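Local coordinates for protein anti-sigma-E factor ChrR (Rhodobacter sphaeroides, PDB 2Z2S) that holds the extracytoplasmic function sigma factor sigma-E inactive through a zinc-binding N-terminal domain, while its C-terminal domain is required for the response to singlet oxygen, at residues F24-L34 and G145-Q153. Sequence-based numbering, arbitrary orientation.
Sequences FSLVVATHLSL and GLELTLVLQ. With ZN (zinc ion), chain I.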
loop_
_atom_site.group_PDB
_atom_site.type_symbol
_atom_site.label_atom_id
_atom_site.label_comp_id
_atom_site.label_asym_id
_atom_site.label_seq_id
_atom_site.Cartn_x
_atom_site.Cartn_y
_atom_site.Cartn_z
ATOM N N PHE B 24 -2.701 11.888 0.358
ATOM C CA PHE B 24 -3.076 10.989 1.435
ATOM C C PHE B 24 -2.337 9.650 1.330
ATOM O O PHE B 24 -1.881 9.119 2.333
ATOM C CB PHE B 24 -4.601 10.785 1.454
ATOM C CG PHE B 24 -5.370 12.038 1.794
ATOM C CD1 PHE B 24 -5.009 12.806 2.890
ATOM C CD2 PHE B 24 -6.450 12.445 1.030
ATOM C CE1 PHE B 24 -5.704 13.954 3.216
ATOM C CE2 PHE B 24 -7.151 13.599 1.358
ATOM C CZ PHE B 24 -6.774 14.349 2.454
ATOM N N SER B 25 -2.210 9.111 0.122
ATOM C CA SER B 25 -1.484 7.860 -0.075
ATOM C C SER B 25 -0.062 8.014 0.428
ATOM O O SER B 25 0.544 7.071 0.912
ATOM C CB SER B 25 -1.429 7.496 -1.552
ATOM O OG SER B 25 -2.732 7.343 -2.082
ATOM N N LEU B 26 0.486 9.211 0.301
ATOM C CA LEU B 26 1.839 9.447 0.766
ATOM C C LEU B 26 1.947 9.336 2.297
ATOM O O LEU B 26 2.865 8.735 2.835
ATOM C CB LEU B 26 2.305 10.826 0.294
ATOM C CG LEU B 26 3.750 11.220 0.623
ATOM C CD1 LEU B 26 4.681 10.051 0.311
ATOM C CD2 LEU B 26 4.153 12.482 -0.193
ATOM N N VAL B 27 0.999 9.914 3.006
ATOM C CA VAL B 27 1.067 9.854 4.447
ATOM C C VAL B 27 0.754 8.466 4.958
ATOM O O VAL B 27 1.464 7.931 5.811
ATOM C CB VAL B 27 0.092 10.846 5.073
ATOM C CG1 VAL B 27 0.061 10.672 6.562
ATOM C CG2 VAL B 27 0.520 12.255 4.729
ATOM N N VAL B 28 -0.316 7.883 4.437
ATOM C CA VAL B 28 -0.714 6.556 4.865
ATOM C C VAL B 28 0.410 5.543 4.671
ATOM O O VAL B 28 0.711 4.752 5.567
ATOM C CB VAL B 28 -1.940 6.086 4.107
ATOM C CG1 VAL B 28 -2.260 4.657 4.476
ATOM C CG2 VAL B 28 -3.102 6.970 4.448
ATOM N N ALA B 29 1.040 5.577 3.504
ATOM C CA ALA B 29 2.129 4.650 3.225
ATOM C C ALA B 29 3.410 4.937 4.013
ATOM O O ALA B 29 4.207 4.033 4.222
ATOM C CB ALA B 29 2.429 4.620 1.727
ATOM N N THR B 30 3.631 6.172 4.454
ATOM C CA THR B 30 4.844 6.431 5.211
ATOM C C THR B 30 4.618 5.858 6.585
ATOM O O THR B 30 5.539 5.368 7.240
ATOM C CB THR B 30 5.183 7.925 5.331
ATOM O OG1 THR B 30 5.449 8.465 4.030
ATOM C CG2 THR B 30 6.453 8.098 6.165
ATOM N N HIS B 31 3.374 5.906 7.028
ATOM C CA HIS B 31 3.078 5.336 8.322
ATOM C C HIS B 31 3.296 3.842 8.166
ATOM O O HIS B 31 4.016 3.240 8.952
ATOM C CB HIS B 31 1.634 5.609 8.730
ATOM C CG HIS B 31 1.280 5.037 10.062
ATOM N ND1 HIS B 31 1.897 5.434 11.229
ATOM C CD2 HIS B 31 0.384 4.084 10.416
ATOM C CE1 HIS B 31 1.396 4.752 12.245
ATOM N NE2 HIS B 31 0.476 3.927 11.777
ATOM N N LEU B 32 2.700 3.255 7.126
ATOM C CA LEU B 32 2.820 1.820 6.886
ATOM C C LEU B 32 4.253 1.327 6.896
ATOM O O LEU B 32 4.526 0.207 7.333
ATOM C CB LEU B 32 2.157 1.402 5.563
ATOM C CG LEU B 32 0.626 1.457 5.417
ATOM C CD1 LEU B 32 0.222 0.707 4.173
ATOM C CD2 LEU B 32 -0.065 0.853 6.621
ATOM N N SER B 33 5.191 2.135 6.432
ATOM C CA SER B 33 6.555 1.640 6.456
ATOM C C SER B 33 7.245 1.917 7.783
ATOM O O SER B 33 8.417 1.591 7.941
ATOM C CB SER B 33 7.370 2.260 5.343
ATOM O OG SER B 33 7.822 3.507 5.793
ATOM N N LEU B 34 6.518 2.520 8.723
ATOM C CA LEU B 34 7.046 2.827 10.048
ATOM C C LEU B 34 6.316 2.019 11.107
ATOM O O LEU B 34 6.848 1.788 12.190
ATOM C CB LEU B 34 6.880 4.316 10.374
ATOM C CG LEU B 34 7.767 5.380 9.691
ATOM C CD1 LEU B 34 7.270 6.771 10.029
ATOM C CD2 LEU B 34 9.209 5.263 10.139
ATOM N N GLY B 145 -12.294 19.182 4.652
ATOM C CA GLY B 145 -12.275 17.741 4.495
ATOM C C GLY B 145 -11.518 17.010 5.590
ATOM O O GLY B 145 -11.855 17.111 6.775
ATOM N N LEU B 146 -10.473 16.293 5.192
ATOM C CA LEU B 146 -9.687 15.506 6.122
ATOM C C LEU B 146 -8.196 15.847 6.132
ATOM O O LEU B 146 -7.575 15.981 5.087
ATOM C CB LEU B 146 -9.909 14.030 5.785
ATOM C CG LEU B 146 -9.080 12.930 6.435
ATOM C CD1 LEU B 146 -10.001 11.865 7.004
ATOM C CD2 LEU B 146 -8.139 12.329 5.398
ATOM N N GLU B 147 -7.629 15.989 7.325
ATOM C CA GLU B 147 -6.212 16.295 7.473
ATOM C C GLU B 147 -5.491 15.113 8.132
ATOM O O GLU B 147 -5.953 14.605 9.159
ATOM C CB GLU B 147 -6.042 17.551 8.323
ATOM N N LEU B 148 -4.378 14.675 7.532
ATOM C CA LEU B 148 -3.559 13.577 8.059
ATOM C C LEU B 148 -2.184 14.094 8.438
ATOM O O LEU B 148 -1.519 14.746 7.636
ATOM C CB LEU B 148 -3.359 12.481 7.022
ATOM C CG LEU B 148 -4.559 11.645 6.598
ATOM C CD1 LEU B 148 -4.062 10.516 5.713
ATOM C CD2 LEU B 148 -5.285 11.087 7.829
ATOM N N THR B 149 -1.743 13.787 9.650
ATOM C CA THR B 149 -0.435 14.248 10.100
ATOM C C THR B 149 0.377 13.072 10.625
ATOM O O THR B 149 -0.136 12.230 11.361
ATOM C CB THR B 149 -0.583 15.309 11.225
ATOM O OG1 THR B 149 -1.533 16.303 10.821
ATOM C CG2 THR B 149 0.749 15.998 11.508
ATOM N N LEU B 150 1.645 13.018 10.241
ATOM C CA LEU B 150 2.528 11.948 10.685
ATOM C C LEU B 150 3.795 12.556 11.242
ATOM O O LEU B 150 4.506 13.254 10.535
ATOM C CB LEU B 150 2.874 11.017 9.519
ATOM C CG LEU B 150 3.987 9.967 9.652
ATOM C CD1 LEU B 150 3.727 8.979 10.784
ATOM C CD2 LEU B 150 4.072 9.225 8.334
ATOM N N VAL B 151 4.062 12.298 12.517
ATOM C CA VAL B 151 5.250 12.821 13.167
ATOM C C VAL B 151 6.454 11.995 12.735
ATOM O O VAL B 151 6.444 10.767 12.836
ATOM C CB VAL B 151 5.112 12.735 14.690
ATOM C CG1 VAL B 151 6.302 13.399 15.368
ATOM C CG2 VAL B 151 3.824 13.391 15.118
ATOM N N LEU B 152 7.493 12.665 12.258
ATOM C CA LEU B 152 8.692 11.967 11.816
ATOM C C LEU B 152 9.803 12.127 12.828
ATOM O O LEU B 152 10.754 11.346 12.846
ATOM C CB LEU B 152 9.148 12.511 10.465
ATOM C CG LEU B 152 8.100 12.399 9.358
ATOM C CD1 LEU B 152 8.585 13.108 8.114
ATOM C CD2 LEU B 152 7.824 10.935 9.068
ATOM N N GLN B 153 9.682 13.150 13.664
ATOM C CA GLN B 153 10.668 13.422 14.701
ATOM C C GLN B 153 10.023 14.221 15.823
ATOM O O GLN B 153 9.114 15.017 15.594
ATOM C CB GLN B 153 11.854 14.205 14.130
ATOM C CG GLN B 153 12.984 14.378 15.130
ATOM C CD GLN B 153 14.105 15.264 14.621
ATOM O OE1 GLN B 153 13.921 16.465 14.435
ATOM N NE2 GLN B 153 15.274 14.676 14.400
HETATM ZN ZN ZN I . 0.121 2.164 12.644
#
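Leu148 and Leu150, successive inward-facing residues of strand 147-151, take Val27 of helix 24-32 between them in a largely apolar contact with no hydrogen bond from one segment to the other. CG1 of Val27 does the touching: it stands anti to the backbone N (chi1 174°) and meets CB of Leu148 at 3.9 Å and CB of Leu150 at 4.1 Å. A short branched side chain suits this place, where the two backbones come nearest, CA of Val27 lying 6.7 Å from CA of Leu150. Leucine suits position 150 because its forked end serves two neighbours at once: CD2 packs against CB and CG2 of Thr30, while CD1 lies near the plane of the His31 ring, at its edge, 4.0 Å from ND1. Threonine fits here because its methyl faces the leucine and its OG1 turns back to the helix, donating a hydrogen bond to Leu26 O at 2.9 Å.

Helix and strand run at 34° to each other, joining the zinc-binding anti-sigma domain to the antiparallel sheet of the cupin-like domain; Ala192 and Ile168, on the strands flanking 147-151, also touch Val27.

Aromatic contacts are made by Phe24, whose flat ring offers a face to CD2 of Leu146, offset toward the rim in a CH-pi contact 4.0 Å from the centroid; Leu148 CD1 approaches the ring obliquely at CD1. With an alanine here instead of the ring, Leu146 CD2 is likely to lose its aromatic partner and a gap to open beside Leu148 CD1.

Near the C-terminal end of the helix, histidine's two ring nitrogens are both used: His31 gives NE2 to the zinc ion at 2.0 Å, with His6, Cys35 and Cys38 completing the site, and ND1 makes a weak hydrogen bond to Gly166 O.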